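Local coordinates for protein SusD homolog (Bacteroides thetaiotaomicron, PDB 4MRU) that probably binds mucin O-glycans as a SusD-like lipoprotein of the outer membrane, helping the gut bacterium capture host sugars, at residues Y156-F160 with M206-L210; R259-I265 with Y291-I296. One frame throughout, in Å; residues are numbered along the deposited sequence. Where two conformers were deposited one is given.

Interaction 1 (Y156-F160 with M206-L210); sequences YMRMF and MAMRL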
loop_
_atom_site.group_PDB
_atom_site.type_symbol
_atom_site.label_atom_id
_atom_site.label_comp_id
_atom_site.label_asym_id
_atom_site.label_seq_id
_atom_site.Cartn_x
_atom_site.Cartn_y
_atom_site.Cartn_z
ATOM N N TYR A 156 -9.288 -9.006 10.743
ATOM C CA TYR A 156 -7.927 -8.886 11.283
ATOM C C TYR A 156 -7.653 -9.974 12.318
ATOM O O TYR A 156 -6.615 -10.631 12.278
ATOM C CB TYR A 156 -7.711 -7.495 11.871
ATOM C CG TYR A 156 -7.044 -6.543 10.927
ATOM C CD1 TYR A 156 -7.757 -5.879 9.922
ATOM C CD2 TYR A 156 -5.672 -6.304 11.005
ATOM C CE1 TYR A 156 -7.096 -5.006 9.058
ATOM C CE2 TYR A 156 -5.024 -5.464 10.116
ATOM C CZ TYR A 156 -5.739 -4.824 9.139
ATOM O OH TYR A 156 -5.076 -3.945 8.283
HETATM N N MSE A 157 -8.595 -10.250 13.205
HETATM C CA MSE A 157 -8.306 -11.233 14.269
HETATM C C MSE A 157 -8.158 -12.627 13.663
HETATM O O MSE A 157 -7.304 -13.422 14.098
HETATM C CB MSE A 157 -9.380 -11.177 15.338
HETATM C CG MSE A 157 -9.325 -9.860 16.148
HETATM SE SE MSE A 157 -7.599 -8.871 16.220
HETATM C CE MSE A 157 -8.524 -7.229 15.672
ATOM N N ARG A 158 -8.950 -12.943 12.645
ATOM C CA ARG A 158 -8.858 -14.221 11.986
ATOM C C ARG A 158 -7.552 -14.324 11.203
ATOM O O ARG A 158 -6.874 -15.337 11.265
ATOM C CB ARG A 158 -10.101 -14.469 11.092
ATOM C CG ARG A 158 -10.076 -15.811 10.341
ATOM C CD ARG A 158 -10.058 -17.027 11.266
ATOM N NE ARG A 158 -11.396 -17.366 11.701
ATOM C CZ ARG A 158 -12.198 -18.223 11.070
ATOM N NH1 ARG A 158 -11.795 -18.863 9.977
ATOM N NH2 ARG A 158 -13.416 -18.447 11.537
HETATM N N MSE A 159 -7.154 -13.260 10.507
HETATM C CA MSE A 159 -5.854 -13.231 9.846
HETATM C C MSE A 159 -4.717 -13.458 10.828
HETATM O O MSE A 159 -3.785 -14.218 10.544
HETATM C CB MSE A 159 -5.668 -11.879 9.092
HETATM C CG MSE A 159 -6.613 -11.817 7.894
HETATM SE SE MSE A 159 -6.362 -10.042 7.050
HETATM C CE MSE A 159 -7.209 -10.526 5.390
ATOM N N PHE A 160 -4.753 -12.806 11.982
ATOM C CA PHE A 160 -3.688 -13.007 12.939
ATOM C C PHE A 160 -3.634 -14.480 13.368
ATOM O O PHE A 160 -2.544 -15.056 13.463
ATOM C CB PHE A 160 -3.829 -12.133 14.178
ATOM C CG PHE A 160 -3.451 -10.688 13.959
ATOM C CD1 PHE A 160 -2.205 -10.342 13.477
ATOM C CD2 PHE A 160 -4.334 -9.684 14.294
ATOM C CE1 PHE A 160 -1.851 -9.008 13.311
ATOM C CE2 PHE A 160 -3.973 -8.341 14.167
ATOM C CZ PHE A 160 -2.741 -8.004 13.666
HETATM N N MSE A 206 0.420 -5.188 10.228
HETATM C CA MSE A 206 -0.977 -5.277 10.624
HETATM C C MSE A 206 -1.184 -4.896 12.072
HETATM O O MSE A 206 -2.165 -4.231 12.396
HETATM C CB MSE A 206 -1.428 -6.703 10.398
HETATM C CG MSE A 206 -1.553 -7.017 8.910
HETATM SE SE MSE A 206 -1.962 -8.946 8.681
HETATM C CE MSE A 206 -3.314 -9.198 10.103
ATOM N N ALA A 207 -0.255 -5.255 12.942
ATOM C CA ALA A 207 -0.313 -4.776 14.330
ATOM C C ALA A 207 -0.288 -3.254 14.394
ATOM O O ALA A 207 -1.079 -2.641 15.115
ATOM C CB ALA A 207 0.816 -5.382 15.156
HETATM N N MSE A 208 0.628 -2.606 13.667
HETATM C CA MSE A 208 0.757 -1.146 13.761
HETATM C C MSE A 208 -0.513 -0.468 13.263
HETATM O O MSE A 208 -0.940 0.542 13.812
HETATM C CB MSE A 208 1.983 -0.667 12.955
HETATM C CG MSE A 208 2.408 0.740 13.349
HETATM SE SE MSE A 208 3.096 0.805 15.214
HETATM C CE MSE A 208 4.484 -0.552 15.047
ATOM N N ARG A 209 -1.180 -1.102 12.314
ATOM C CA ARG A 209 -2.412 -0.607 11.717
ATOM C C ARG A 209 -3.479 -0.414 12.767
ATOM O O ARG A 209 -4.283 0.497 12.627
ATOM C CB ARG A 209 -2.936 -1.552 10.618
ATOM C CG ARG A 209 -4.020 -0.910 9.764
ATOM C CD ARG A 209 -3.477 -0.077 8.586
ATOM N NE ARG A 209 -3.108 -0.978 7.499
ATOM C CZ ARG A 209 -1.968 -1.022 6.831
ATOM N NH1 ARG A 209 -0.975 -0.159 7.042
ATOM N NH2 ARG A 209 -1.854 -1.951 5.885
ATOM N N LEU A 210 -3.459 -1.240 13.824
ATOM C CA LEU A 210 -4.513 -1.221 14.826
ATOM C C LEU A 210 -4.171 -0.433 16.100
ATOM O O LEU A 210 -4.883 -0.545 17.129
ATOM C CB LEU A 210 -4.881 -2.656 15.227
ATOM C CG LEU A 210 -5.121 -3.658 14.091
ATOM C CD1 LEU A 210 -5.632 -4.968 14.670
ATOM C CD2 LEU A 210 -6.068 -3.101 13.057
#
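Met206, a selenomethionine here, lays its terminal CE over a face of the Phe160 ring, 3.7 Å from the ring centroid, a CH-pi contact; SE, 5.3 Å from the same centroid and oblique to it, makes this a Met-aromatic contact as well. The long, flexible side chain also brings CE within 3.7 Å of Met159 CB, so it fills the space between the helices. Leu210 plays a similar part on Tyr156: Leu210 CD2 sits 4.0 Å from that ring's centroid, over the face, while Leu210 CD1 lies 3.8 Å from both Phe160 CE2 and Met157 CE. Tyr156 suits a buried site with one polar corner: the ring edge meets Met206 CB (3.8 Å from Tyr156 CE2), and Tyr156 OH, 3.5 Å from Arg209 CG, hydrogen-bonds Asp123. Arg209 turns its charge to Glu429, Glu433 and Asp123. The apolar side chains thus join helix 152-173 to segment 206-210, the kind of helix-on-helix core expected of the TPR-like, alpha-helical SusD fold.

Interaction 2 (R259-I265 with Y291-I296); sequences RVGADII and YYGMRI. With EDO (1,2-ethanediol), chain M; EDO (1,2-ethanediol), chain K.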
loop_
_atom_site.group_PDB
_atom_site.type_symbol
_atom_site.label_atom_id
_atom_site.label_comp_id
_atom_site.label_asym_id
_atom_site.label_seq_id
_atom_site.Cartn_x
_atom_site.Cartn_y
_atom_site.Cartn_z
ATOM N N ARG A 259 0.735 9.567 -14.872
ATOM C CA ARG A 259 2.011 10.199 -14.618
ATOM C C ARG A 259 2.115 10.470 -13.124
ATOM O O ARG A 259 1.160 10.334 -12.368
ATOM C CB ARG A 259 2.193 11.487 -15.446
ATOM C CG ARG A 259 2.310 11.308 -16.956
ATOM C CD ARG A 259 3.632 10.660 -17.231
ATOM N NE ARG A 259 3.963 10.294 -18.615
ATOM C CZ ARG A 259 3.957 9.054 -19.112
ATOM N NH1 ARG A 259 3.471 8.021 -18.429
ATOM N NH2 ARG A 259 4.435 8.852 -20.324
ATOM N N VAL A 260 3.295 10.865 -12.717
ATOM C CA VAL A 260 3.581 11.074 -11.329
ATOM C C VAL A 260 2.837 12.286 -10.780
ATOM O O VAL A 260 2.707 13.320 -11.433
ATOM C CB VAL A 260 5.117 11.221 -11.118
ATOM C CG1 VAL A 260 5.429 11.449 -9.655
ATOM C CG2 VAL A 260 5.822 9.987 -11.609
ATOM N N GLY A 261 2.371 12.138 -9.539
ATOM C CA GLY A 261 1.611 13.141 -8.858
ATOM C C GLY A 261 2.440 14.253 -8.233
ATOM O O GLY A 261 3.648 14.100 -7.974
ATOM N N ALA A 262 1.768 15.380 -7.978
ATOM C CA ALA A 262 2.420 16.561 -7.473
ATOM C C ALA A 262 3.019 16.324 -6.089
ATOM O O ALA A 262 4.082 16.865 -5.765
ATOM C CB ALA A 262 1.437 17.703 -7.400
ATOM N N ASP A 263 2.320 15.547 -5.269
ATOM C CA ASP A 263 2.694 15.451 -3.854
ATOM C C ASP A 263 4.063 14.855 -3.691
ATOM O O ASP A 263 4.939 15.449 -3.054
ATOM C CB ASP A 263 1.677 14.623 -3.072
ATOM C CG ASP A 263 0.271 15.150 -3.223
ATOM O OD1 ASP A 263 -0.415 14.801 -4.222
ATOM O OD2 ASP A 263 -0.113 15.921 -2.334
ATOM N N ILE A 264 4.284 13.689 -4.271
ATOM C CA ILE A 264 5.576 13.023 -4.089
ATOM C C ILE A 264 6.727 13.855 -4.692
ATOM O O ILE A 264 7.823 13.920 -4.125
ATOM C CB ILE A 264 5.577 11.588 -4.612
ATOM C CG1 ILE A 264 6.873 10.890 -4.140
ATOM C CG2 ILE A 264 5.415 11.548 -6.139
ATOM C CD1 ILE A 264 6.808 9.402 -4.153
ATOM N N ILE A 265 6.463 14.564 -5.780
ATOM C CA ILE A 265 7.456 15.487 -6.329
ATOM C C ILE A 265 7.741 16.714 -5.429
ATOM O O ILE A 265 8.898 17.136 -5.313
ATOM C CB ILE A 265 7.044 15.951 -7.738
ATOM C CG1 ILE A 265 6.942 14.762 -8.673
ATOM C CG2 ILE A 265 8.042 16.955 -8.292
ATOM C CD1 ILE A 265 8.259 14.116 -9.016
ATOM N N TYR A 291 12.169 17.071 -12.661
ATOM C CA TYR A 291 11.104 16.213 -12.205
ATOM C C TYR A 291 9.854 17.068 -11.961
ATOM O O TYR A 291 9.925 18.070 -11.268
ATOM C CB TYR A 291 11.527 15.530 -10.939
ATOM C CG TYR A 291 12.810 14.737 -11.146
ATOM C CD1 TYR A 291 12.778 13.532 -11.818
ATOM C CD2 TYR A 291 14.018 15.190 -10.654
ATOM C CE1 TYR A 291 13.940 12.796 -12.031
ATOM C CE2 TYR A 291 15.211 14.467 -10.859
ATOM C CZ TYR A 291 15.164 13.279 -11.545
ATOM O OH TYR A 291 16.289 12.527 -11.723
ATOM N N TYR A 292 8.751 16.684 -12.583
ATOM C CA TYR A 292 7.499 17.441 -12.541
ATOM C C TYR A 292 6.335 16.504 -12.252
ATOM O O TYR A 292 6.271 15.374 -12.777
ATOM C CB TYR A 292 7.270 18.139 -13.867
ATOM C CG TYR A 292 8.293 19.177 -14.230
ATOM C CD1 TYR A 292 9.424 18.823 -14.952
ATOM C CD2 TYR A 292 8.140 20.524 -13.860
ATOM C CE1 TYR A 292 10.377 19.754 -15.281
ATOM C CE2 TYR A 292 9.091 21.488 -14.236
ATOM C CZ TYR A 292 10.197 21.095 -14.955
ATOM O OH TYR A 292 11.210 21.975 -15.305
ATOM N N GLY A 293 5.419 16.978 -11.422
ATOM C CA GLY A 293 4.271 16.202 -11.000
ATOM C C GLY A 293 2.990 16.876 -11.387
ATOM O O GLY A 293 2.959 18.098 -11.525
HETATM N N MSE A 294 1.959 16.051 -11.602
HETATM C CA MSE A 294 0.638 16.513 -11.985
HETATM C C MSE A 294 -0.246 16.614 -10.754
HETATM O O MSE A 294 -0.249 15.734 -9.898
HETATM C CB MSE A 294 0.064 15.504 -12.996
HETATM C CG MSE A 294 -1.306 15.860 -13.573
HETATM SE SE MSE A 294 -2.315 14.207 -14.068
HETATM C CE MSE A 294 -0.895 13.272 -15.013
ATOM N N ARG A 295 -1.023 17.674 -10.670
ATOM C CA ARG A 295 -1.974 17.822 -9.571
ATOM C C ARG A 295 -2.978 16.687 -9.619
ATOM O O ARG A 295 -3.558 16.423 -10.647
ATOM C CB ARG A 295 -2.690 19.161 -9.622
ATOM C CG ARG A 295 -3.562 19.488 -8.401
ATOM C CD ARG A 295 -2.732 19.878 -7.174
ATOM N NE ARG A 295 -3.621 20.163 -6.099
ATOM C CZ ARG A 295 -4.144 21.353 -5.860
ATOM N NH1 ARG A 295 -3.814 22.437 -6.609
ATOM N NH2 ARG A 295 -5.004 21.475 -4.868
ATOM N N ILE A 296 -3.196 16.030 -8.493
ATOM C CA ILE A 296 -4.188 14.944 -8.425
ATOM C C ILE A 296 -5.571 15.478 -8.058
ATOM O O ILE A 296 -5.699 16.228 -7.112
ATOM C CB ILE A 296 -3.760 13.866 -7.413
ATOM C CG1 ILE A 296 -2.474 13.223 -7.907
ATOM C CG2 ILE A 296 -4.860 12.819 -7.209
ATOM C CD1 ILE A 296 -1.780 12.385 -6.877
HETATM C C1 EDO M . 13.679 20.086 -10.226
HETATM O O1 EDO M . 13.535 18.937 -11.054
HETATM C C2 EDO M . 13.375 21.285 -11.096
HETATM O O2 EDO M . 12.081 21.003 -11.617
HETATM C C1 EDO K . -7.301 25.256 -7.425
HETATM O O1 EDO K . -7.507 25.431 -5.986
HETATM C C2 EDO K . -5.855 25.422 -7.953
HETATM O O2 EDO K . -4.803 25.276 -6.952
HETATM O O HOH W 1 -1.747 16.486 -6.100
#
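A single beta bridge, Gly261 with Met294, ties an irregular segment of the SusD-like fold to a strand-to-helix junction. Its backbone bonds run from Met294 N to Val260 O (2.8 Å, nearly straight) and, more weakly, from Ala262 N to Met294 O (2.8 Å). Gly261 is the N-cap of helix 262-270, so the second bond occupies an amide in the helix's first turn. Two CA-H...O contacts reinforce the bridge, Gly293 CA to Val260 O at 3.3 Å and Gly261 CA to Met294 O at 3.4 Å. Glycine suits both places: a CB on Gly293 would collide with Gly261 O and Ala262 CA, and one on Gly261 with Ile296 CD1.

Apolar contacts extend the join. Ile265 CG1 lies 3.8 Å from Gly293 CA, and Ile265 CD1 4.0 Å from Tyr291 CB; on the strand preceding the helix, the flexible selenomethionine Met294 brings CE to 3.6 Å from Arg259 CB, while the Arg259 guanidinium reaches the carbonyls of Phe252 and Ile308.

The polar end of Asp263 is shared: OD2 accepts from Leu443 N, and a water donates to Asp263 OD1 at 2.9 Å while accepting from Ile296 N at 2.8 Å.

Overall arrangement
Interactions 1 and 2 lie on opposite sides of the chain's centre, their own centres 32 Å apart and their nearest atoms about 17 Å apart, so they do not touch. Along the chain they come in series: 206-210 ends before 259-265 begins. Their chemistry differs too. Interaction 1 joins two helices mainly through apolar side chains, whereas interaction 2 adds two backbone hydrogen bonds, one of them weak, to its apolar contacts, holding an extended segment against a helix start. Neither lies at the magnesium site that includes Asn373. Ethanediol molecules, probably from the crystallisation liquor, bind at Tyr291 and Arg295 in interaction 2; they do not by themselves identify a glycan site.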